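UDP-N-acetylmuramate-alanine ligase MurC (Thermotoga maritima, PDB 1J6U) joins L-alanine to UDP-N-acetylmuramate at the expense of ATP, a cytoplasmic step in building bacterial peptidoglycan. Local coordinates at residues I427-N432 against V451-S456; E381-E386 against P421-V426; K425-S428 against V434-F437. All blocks are in the same frame, centred on the assembly; numbering follows the deposited sequence.

Interaction 1: I427-N432 against V451-S456; sequences ISVSEN and VERYQS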
loop_
_atom_site.group_PDB
_atom_site.type_symbol
_atom_site.label_atom_id
_atom_site.label_comp_id
_atom_site.label_asym_id
_atom_site.label_seq_id
_atom_site.Cartn_x
_atom_site.Cartn_y
_atom_site.Cartn_z
ATOM N N ILE A 427 13.063 22.535 -9.019
ATOM C CA ILE A 427 13.771 21.504 -9.744
ATOM C C ILE A 427 14.250 21.845 -11.158
ATOM O O ILE A 427 13.527 22.435 -11.973
ATOM C CB ILE A 427 12.905 20.217 -9.731
ATOM C CG1 ILE A 427 12.635 19.815 -8.279
ATOM C CG2 ILE A 427 13.610 19.086 -10.402
ATOM C CD1 ILE A 427 11.359 19.046 -8.119
ATOM N N SER A 428 15.504 21.492 -11.413
ATOM C CA SER A 428 16.139 21.696 -12.705
ATOM C C SER A 428 15.837 20.448 -13.543
ATOM O O SER A 428 16.267 19.351 -13.188
ATOM C CB SER A 428 17.642 21.811 -12.505
ATOM O OG SER A 428 18.312 21.979 -13.735
ATOM N N VAL A 429 15.088 20.587 -14.630
ATOM C CA VAL A 429 14.808 19.425 -15.448
ATOM C C VAL A 429 15.971 19.089 -16.351
ATOM O O VAL A 429 16.270 19.811 -17.263
ATOM C CB VAL A 429 13.594 19.618 -16.309
ATOM C CG1 VAL A 429 13.397 18.388 -17.195
ATOM C CG2 VAL A 429 12.379 19.805 -15.433
ATOM N N SER A 430 16.630 17.973 -16.095
ATOM C CA SER A 430 17.744 17.538 -16.924
ATOM C C SER A 430 17.470 16.159 -17.564
ATOM O O SER A 430 16.733 15.351 -17.009
ATOM C CB SER A 430 19.003 17.467 -16.068
ATOM O OG SER A 430 18.720 16.798 -14.848
ATOM N N GLU A 431 18.055 15.907 -18.730
ATOM C CA GLU A 431 17.929 14.627 -19.426
ATOM C C GLU A 431 18.560 13.544 -18.576
ATOM O O GLU A 431 19.375 13.836 -17.689
ATOM C CB GLU A 431 18.773 14.577 -20.671
ATOM C CG GLU A 431 18.553 15.577 -21.696
ATOM C CD GLU A 431 19.525 15.346 -22.852
ATOM O OE1 GLU A 431 20.774 15.140 -22.602
ATOM O OE2 GLU A 431 19.005 15.365 -23.999
ATOM N N ASN A 432 18.244 12.296 -18.925
ATOM C CA ASN A 432 18.796 11.116 -18.253
ATOM C C ASN A 432 18.715 11.239 -16.768
ATOM O O ASN A 432 19.705 11.023 -16.060
ATOM C CB ASN A 432 20.247 10.921 -18.663
ATOM C CG ASN A 432 20.380 10.799 -20.150
ATOM O OD1 ASN A 432 19.540 10.167 -20.799
ATOM N ND2 ASN A 432 21.412 11.412 -20.713
ATOM N N VAL A 451 5.024 17.053 -13.186
ATOM C CA VAL A 451 4.818 16.419 -14.460
ATOM C C VAL A 451 4.120 17.418 -15.346
ATOM O O VAL A 451 4.538 17.651 -16.490
ATOM C CB VAL A 451 4.008 15.097 -14.313
ATOM C CG1 VAL A 451 3.552 14.594 -15.683
ATOM C CG2 VAL A 451 4.877 14.039 -13.658
ATOM N N GLU A 452 3.062 18.027 -14.827
ATOM C CA GLU A 452 2.347 19.024 -15.621
ATOM C C GLU A 452 3.300 20.126 -16.131
ATOM O O GLU A 452 3.214 20.544 -17.286
ATOM C CB GLU A 452 1.190 19.615 -14.802
ATOM C CG GLU A 452 0.053 18.605 -14.572
ATOM C CD GLU A 452 -0.987 19.038 -13.531
ATOM O OE1 GLU A 452 -0.609 19.721 -12.544
ATOM O OE2 GLU A 452 -2.180 18.666 -13.690
ATOM N N ARG A 453 4.215 20.577 -15.280
ATOM C CA ARG A 453 5.170 21.625 -15.647
ATOM C C ARG A 453 5.967 21.142 -16.838
ATOM O O ARG A 453 6.061 21.818 -17.863
ATOM C CB ARG A 453 6.112 21.917 -14.464
ATOM C CG ARG A 453 7.388 22.641 -14.849
ATOM C CD ARG A 453 8.388 22.767 -13.668
ATOM N NE ARG A 453 9.680 23.237 -14.176
ATOM C CZ ARG A 453 10.844 23.185 -13.525
ATOM N NH1 ARG A 453 10.928 22.689 -12.303
ATOM N NH2 ARG A 453 11.949 23.580 -14.136
ATOM N N TYR A 454 6.531 19.949 -16.686
ATOM C CA TYR A 454 7.327 19.311 -17.731
ATOM C C TYR A 454 6.578 19.269 -19.036
ATOM O O TYR A 454 7.079 19.711 -20.062
ATOM C CB TYR A 454 7.653 17.865 -17.367
ATOM C CG TYR A 454 8.596 17.250 -18.342
ATOM C CD1 TYR A 454 9.978 17.398 -18.181
ATOM C CD2 TYR A 454 8.122 16.580 -19.466
ATOM C CE1 TYR A 454 10.867 16.900 -19.102
ATOM C CE2 TYR A 454 9.024 16.073 -20.412
ATOM C CZ TYR A 454 10.394 16.243 -20.219
ATOM O OH TYR A 454 11.301 15.808 -21.169
ATOM N N GLN A 455 5.383 18.700 -18.988
ATOM C CA GLN A 455 4.571 18.570 -20.177
ATOM C C GLN A 455 4.287 19.915 -20.785
ATOM O O GLN A 455 4.586 20.142 -21.951
ATOM C CB GLN A 455 3.259 17.832 -19.869
ATOM C CG GLN A 455 3.474 16.434 -19.283
ATOM C CD GLN A 455 2.184 15.634 -19.100
ATOM O OE1 GLN A 455 1.734 14.986 -20.027
ATOM N NE2 GLN A 455 1.591 15.678 -17.899
ATOM N N SER A 456 3.729 20.831 -20.012
ATOM C CA SER A 456 3.421 22.130 -20.592
ATOM C C SER A 456 4.711 22.716 -21.152
ATOM O O SER A 456 4.707 23.391 -22.170
ATOM C CB SER A 456 2.806 23.066 -19.544
ATOM O OG SER A 456 3.808 23.537 -18.666
#
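The guanidinium of Arg-453 carries CG2 of Val-429 over one face, offset toward the rim, and takes the carbonyl oxygen of Ile-427 at its edge, in plane; the ring of Tyr-454, one residue on, receives CG1 of Val-429 at its own edge. Two flat groups on helix 443-457, the last helix of the C-terminal alpha/beta domain of this Mur ligase, thus hold the loop that leads into strand 433-438. Arg-453 grips end-on: NH1 lies 2.6 Å and NH2 2.9 Å from the O of Ile-427. NH2 sits nearly along the C=O axis (C=O...N 173°); NH1 approaches well off that axis (135°), yet its N-H is the straighter of the two. Arginine suits the place because its long chain spans from helix to loop: CG is anti to the backbone N (chi1 162°) and the chain stays extended to NE, bringing the charged end level with the loop carbonyl. NH1 also bonds the O of Glu-424, so one arginine gathers two carbonyls, one in the short helix 423-426 and one in the loop that follows.

Val-429 is well matched to this double task, since its two methyls diverge from one CB. CG2 rides 4.0 Å from NH2 of Arg-453, and the two side chains run past each other; against Tyr-454 the valine crosses at about a right angle. The tyrosine hydroxyl bonds Asp-319, and the ring also meets that of Phe-317. What the loop touches is the ring edge: CG1 of Val-429 stands 3.5 Å from CE1 of Tyr-454.

Interaction 2: E381-E386 against P421-V426; sequences EVVVTE and PELEKV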
loop_
_atom_site.group_PDB
_atom_site.type_symbol
_atom_site.label_atom_id
_atom_site.label_comp_id
_atom_site.label_asym_id
_atom_site.label_seq_id
_atom_site.Cartn_x
_atom_site.Cartn_y
_atom_site.Cartn_z
ATOM N N GLU A 381 21.188 14.109 -6.085
ATOM C CA GLU A 381 20.728 15.386 -5.607
ATOM C C GLU A 381 19.615 15.113 -4.640
ATOM O O GLU A 381 18.793 14.225 -4.880
ATOM C CB GLU A 381 20.141 16.218 -6.747
ATOM C CG GLU A 381 21.044 16.343 -7.940
ATOM C CD GLU A 381 21.687 17.695 -8.040
ATOM O OE1 GLU A 381 22.732 17.920 -7.367
ATOM O OE2 GLU A 381 21.123 18.532 -8.792
ATOM N N VAL A 382 19.589 15.861 -3.542
ATOM C CA VAL A 382 18.483 15.738 -2.616
ATOM C C VAL A 382 17.831 17.075 -2.284
ATOM O O VAL A 382 18.509 18.024 -1.917
ATOM C CB VAL A 382 18.881 15.125 -1.262
ATOM C CG1 VAL A 382 17.594 14.850 -0.457
ATOM C CG2 VAL A 382 19.670 13.872 -1.456
ATOM N N VAL A 383 16.517 17.136 -2.419
ATOM C CA VAL A 383 15.736 18.311 -2.027
ATOM C C VAL A 383 14.825 17.813 -0.886
ATOM O O VAL A 383 14.002 16.931 -1.105
ATOM C CB VAL A 383 14.802 18.844 -3.147
ATOM C CG1 VAL A 383 13.909 19.975 -2.577
ATOM C CG2 VAL A 383 15.609 19.398 -4.304
ATOM N N VAL A 384 14.982 18.338 0.329
ATOM C CA VAL A 384 14.129 17.922 1.452
ATOM C C VAL A 384 13.107 19.026 1.693
ATOM O O VAL A 384 13.444 20.180 1.505
ATOM C CB VAL A 384 14.896 17.815 2.758
ATOM C CG1 VAL A 384 13.987 17.234 3.814
ATOM C CG2 VAL A 384 16.136 16.986 2.588
ATOM N N THR A 385 11.877 18.680 2.080
ATOM C CA THR A 385 10.868 19.684 2.397
ATOM C C THR A 385 10.597 19.535 3.866
ATOM O O THR A 385 11.157 18.662 4.533
ATOM C CB THR A 385 9.489 19.479 1.797
ATOM O OG1 THR A 385 9.564 18.727 0.596
ATOM C CG2 THR A 385 8.883 20.845 1.505
ATOM N N GLU A 386 9.710 20.389 4.360
ATOM C CA GLU A 386 9.338 20.364 5.748
ATOM C C GLU A 386 8.507 19.100 5.959
ATOM O O GLU A 386 7.922 18.587 5.002
ATOM C CB GLU A 386 8.510 21.608 6.091
ATOM C CG GLU A 386 8.409 21.768 7.573
ATOM C CD GLU A 386 9.754 21.502 8.238
ATOM O OE1 GLU A 386 10.629 22.379 8.129
ATOM O OE2 GLU A 386 9.945 20.416 8.843
ATOM N N PRO A 421 4.413 24.159 -2.322
ATOM C CA PRO A 421 4.138 24.625 -3.702
ATOM C C PRO A 421 5.383 25.048 -4.487
ATOM O O PRO A 421 5.359 25.204 -5.703
ATOM C CB PRO A 421 3.192 25.791 -3.502
ATOM C CG PRO A 421 2.643 25.587 -2.092
ATOM C CD PRO A 421 3.812 25.059 -1.332
ATOM N N GLU A 422 6.472 25.232 -3.771
ATOM C CA GLU A 422 7.705 25.618 -4.394
ATOM C C GLU A 422 8.449 24.449 -4.971
ATOM O O GLU A 422 9.190 24.615 -5.953
ATOM C CB GLU A 422 8.591 26.360 -3.382
ATOM C CG GLU A 422 8.148 27.785 -3.214
ATOM C CD GLU A 422 8.325 28.613 -4.491
ATOM O OE1 GLU A 422 7.396 29.385 -4.856
ATOM O OE2 GLU A 422 9.406 28.495 -5.119
ATOM N N LEU A 423 8.261 23.278 -4.354
ATOM C CA LEU A 423 8.904 22.014 -4.751
ATOM C C LEU A 423 9.071 21.777 -6.281
ATOM O O LEU A 423 10.189 21.723 -6.801
ATOM C CB LEU A 423 8.125 20.862 -4.114
ATOM C CG LEU A 423 8.911 19.853 -3.285
ATOM C CD1 LEU A 423 9.841 20.572 -2.370
ATOM C CD2 LEU A 423 7.958 18.990 -2.477
ATOM N N GLU A 424 7.971 21.659 -7.013
ATOM C CA GLU A 424 8.082 21.431 -8.446
ATOM C C GLU A 424 8.835 22.510 -9.174
ATOM O O GLU A 424 9.368 22.260 -10.245
ATOM C CB GLU A 424 6.722 21.392 -9.124
ATOM C CG GLU A 424 5.599 20.971 -8.261
ATOM C CD GLU A 424 4.872 22.133 -7.639
ATOM O OE1 GLU A 424 4.619 23.133 -8.380
ATOM O OE2 GLU A 424 4.544 22.008 -6.421
ATOM N N LYS A 425 8.832 23.716 -8.621
ATOM C CA LYS A 425 9.445 24.868 -9.281
ATOM C C LYS A 425 10.952 24.942 -9.167
ATOM O O LYS A 425 11.646 25.407 -10.052
ATOM C CB LYS A 425 8.857 26.172 -8.711
ATOM C CG LYS A 425 7.380 26.146 -8.387
ATOM C CD LYS A 425 6.664 27.207 -9.197
ATOM C CE LYS A 425 5.158 27.219 -8.939
ATOM N NZ LYS A 425 4.897 27.618 -7.534
ATOM N N VAL A 426 11.426 24.486 -8.037
ATOM C CA VAL A 426 12.820 24.511 -7.690
ATOM C C VAL A 426 13.690 23.584 -8.508
ATOM O O VAL A 426 14.897 23.809 -8.680
ATOM C CB VAL A 426 12.904 24.149 -6.197
ATOM C CG1 VAL A 426 14.171 23.442 -5.889
ATOM C CG2 VAL A 426 12.712 25.405 -5.355
#
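Segments 381-386 and 421-426 come closest at Thr-385 and Leu-423, whose CA atoms are 7.8 Å apart, a separation bridged by side chains alone. Leu-423 does most of the bridging. Its CD1 and CD2 straddle the hydroxyl of Thr-385, each 3.5 Å from OG1, and the two side chains reach toward each other tip to tip. CD1 also approaches the other branch of the threonine, at 4.0 Å from CG2. Two residues earlier, CG1 of Val-383, anti to the backbone N (chi1 173°), is the methyl that meets CD1 of Leu-423, at 4.1 Å, as the side chains slide past each other. Val-383 and Thr-385 alternate with Val-384, so both point to the weakly bonded helix 423-426 while Val-384 turns to the other side of the sheet, against Ile-403 and Leu-407 of helix 400-409. Beta-branched residues suit an extended strand, and a leucine is long enough to span the distance from the helix.

This is the layering of an alpha/beta sandwich: a parallel portion of the sheet with helical segments on both faces. Leu-423 reaches further, to Ile-356 of strand 352-357 and to Ile-443 and Ser-446 of helix 443-457. Within the turn, NZ of Lys-425 returns to the O of Pro-421 at 3.1 Å, standing above the carbonyl plane.

The chemistry across the contact is almost wholly apolar. The one polar side-chain atom in it, OG1 of Thr-385, is buried with no partner in the model, so the leucine methyls offer it van der Waals contact without paying for its lost hydration.

Interaction 3: K425-S428 against V434-F437; sequences KVIS and VFLF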
loop_
_atom_site.group_PDB
_atom_site.type_symbol
_atom_site.label_atom_id
_atom_site.label_comp_id
_atom_site.label_asym_id
_atom_site.label_seq_id
_atom_site.Cartn_x
_atom_site.Cartn_y
_atom_site.Cartn_z
ATOM N N LYS A 425 8.832 23.716 -8.621
ATOM C CA LYS A 425 9.445 24.868 -9.281
ATOM C C LYS A 425 10.952 24.942 -9.167
ATOM O O LYS A 425 11.646 25.407 -10.052
ATOM C CB LYS A 425 8.857 26.172 -8.711
ATOM C CG LYS A 425 7.380 26.146 -8.387
ATOM C CD LYS A 425 6.664 27.207 -9.197
ATOM C CE LYS A 425 5.158 27.219 -8.939
ATOM N NZ LYS A 425 4.897 27.618 -7.534
ATOM N N VAL A 426 11.426 24.486 -8.037
ATOM C CA VAL A 426 12.820 24.511 -7.690
ATOM C C VAL A 426 13.690 23.584 -8.508
ATOM O O VAL A 426 14.897 23.809 -8.680
ATOM C CB VAL A 426 12.904 24.149 -6.197
ATOM C CG1 VAL A 426 14.171 23.442 -5.889
ATOM C CG2 VAL A 426 12.712 25.405 -5.355
ATOM N N ILE A 427 13.063 22.535 -9.019
ATOM C CA ILE A 427 13.771 21.504 -9.744
ATOM C C ILE A 427 14.250 21.845 -11.158
ATOM O O ILE A 427 13.527 22.435 -11.973
ATOM C CB ILE A 427 12.905 20.217 -9.731
ATOM C CG1 ILE A 427 12.635 19.815 -8.279
ATOM C CG2 ILE A 427 13.610 19.086 -10.402
ATOM C CD1 ILE A 427 11.359 19.046 -8.119
ATOM N N SER A 428 15.504 21.492 -11.413
ATOM C CA SER A 428 16.139 21.696 -12.705
ATOM C C SER A 428 15.837 20.448 -13.543
ATOM O O SER A 428 16.267 19.351 -13.188
ATOM C CB SER A 428 17.642 21.811 -12.505
ATOM O OG SER A 428 18.312 21.979 -13.735
ATOM N N VAL A 434 16.152 10.649 -13.219
ATOM C CA VAL A 434 14.995 10.081 -12.595
ATOM C C VAL A 434 14.686 10.950 -11.408
ATOM O O VAL A 434 15.530 11.133 -10.534
ATOM C CB VAL A 434 15.268 8.665 -12.082
ATOM C CG1 VAL A 434 14.109 8.239 -11.145
ATOM C CG2 VAL A 434 15.421 7.696 -13.279
ATOM N N PHE A 435 13.480 11.494 -11.386
ATOM C CA PHE A 435 13.073 12.308 -10.255
ATOM C C PHE A 435 12.146 11.456 -9.398
ATOM O O PHE A 435 11.033 11.080 -9.812
ATOM C CB PHE A 435 12.332 13.567 -10.717
ATOM C CG PHE A 435 13.137 14.425 -11.595
ATOM C CD1 PHE A 435 13.056 14.290 -12.961
ATOM C CD2 PHE A 435 14.008 15.364 -11.057
ATOM C CE1 PHE A 435 13.842 15.090 -13.811
ATOM C CE2 PHE A 435 14.791 16.156 -11.885
ATOM C CZ PHE A 435 14.710 16.022 -13.270
ATOM N N LEU A 436 12.624 11.132 -8.209
ATOM C CA LEU A 436 11.831 10.348 -7.282
ATOM C C LEU A 436 11.196 11.266 -6.243
ATOM O O LEU A 436 11.906 11.832 -5.399
ATOM C CB LEU A 436 12.707 9.369 -6.519
ATOM C CG LEU A 436 13.582 8.407 -7.274
ATOM C CD1 LEU A 436 14.566 7.742 -6.281
ATOM C CD2 LEU A 436 12.695 7.410 -7.981
ATOM N N PHE A 437 9.876 11.406 -6.302
ATOM C CA PHE A 437 9.157 12.189 -5.320
ATOM C C PHE A 437 8.740 11.208 -4.202
ATOM O O PHE A 437 7.772 10.453 -4.323
ATOM C CB PHE A 437 7.938 12.821 -5.950
ATOM C CG PHE A 437 8.254 14.008 -6.752
ATOM C CD1 PHE A 437 8.735 13.875 -8.047
ATOM C CD2 PHE A 437 8.065 15.285 -6.223
ATOM C CE1 PHE A 437 9.009 14.998 -8.810
ATOM C CE2 PHE A 437 8.345 16.411 -6.981
ATOM C CZ PHE A 437 8.813 16.267 -8.276
#
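Phe-435 is the first residue of strand segment 434-437 to meet the loop: its CE2 lies 3.5 Å from CG2 of Ile-427, with CD2 close behind at 3.8 Å. The methyl approaches the ring obliquely, and the two side chains run past each other in opposite directions. At the edge of the same ring, near its plane, sits the carbonyl oxygen of Ser-428, 3.7 Å from CZ; the C-H rim of an aromatic ring, slightly positive, is a tolerable neighbour for such an oxygen. The side chain of Ser-428 itself turns away from the strand, as suits a small polar residue at the exterior.

Two residues on, past Leu-436 which faces the other side of the sheet, Phe-437 brings its CZ to 3.8 Å from CD1 of Ile-427, again obliquely. Ile-427 fits between the two phenylalanines because its branches divide the work: CG2, anti to the backbone N, serves Phe-435, whereas CG1, with chi1 -58°, carries CD1 on toward Phe-437. Cut back to an alanine, Ile-427 would lose both CG2 and CD1, which is likely to open a gap beside the two rings and leave them freer to shift.

The strand is central in its mixed sheet, bonded through its backbone to strand 324-329 on one flank and strand 352-357 on the other. Against the same face leans helix 443-457, whose Phe-450 meets Phe-435 edge-to-face, also packs against Phe-437 and touches Ile-427, closing the core between the loop, the sheet and the helix.

Overall arrangement
The three contacts form one continuous patch on a single face of the mixed sheet in the C-terminal domain. Interaction 2 and interaction 3 have centres about 7 Å apart and share Lys-425 and Val-426: the chain passes from the short helix 423-426, which covers strand 381-384, straight into the loop that covers strand 433-438. Interaction 1 continues that loop, its centre about 7 Å from that of interaction 3 and about 13 Å from that of interaction 2. The bond from NH1 of Arg-453 to the O of Glu-424, 2.6 Å long, ties interactions 1 and 2 together. All three lie away from the predicted ATP-binding loop, Gly-121 to Thr-127.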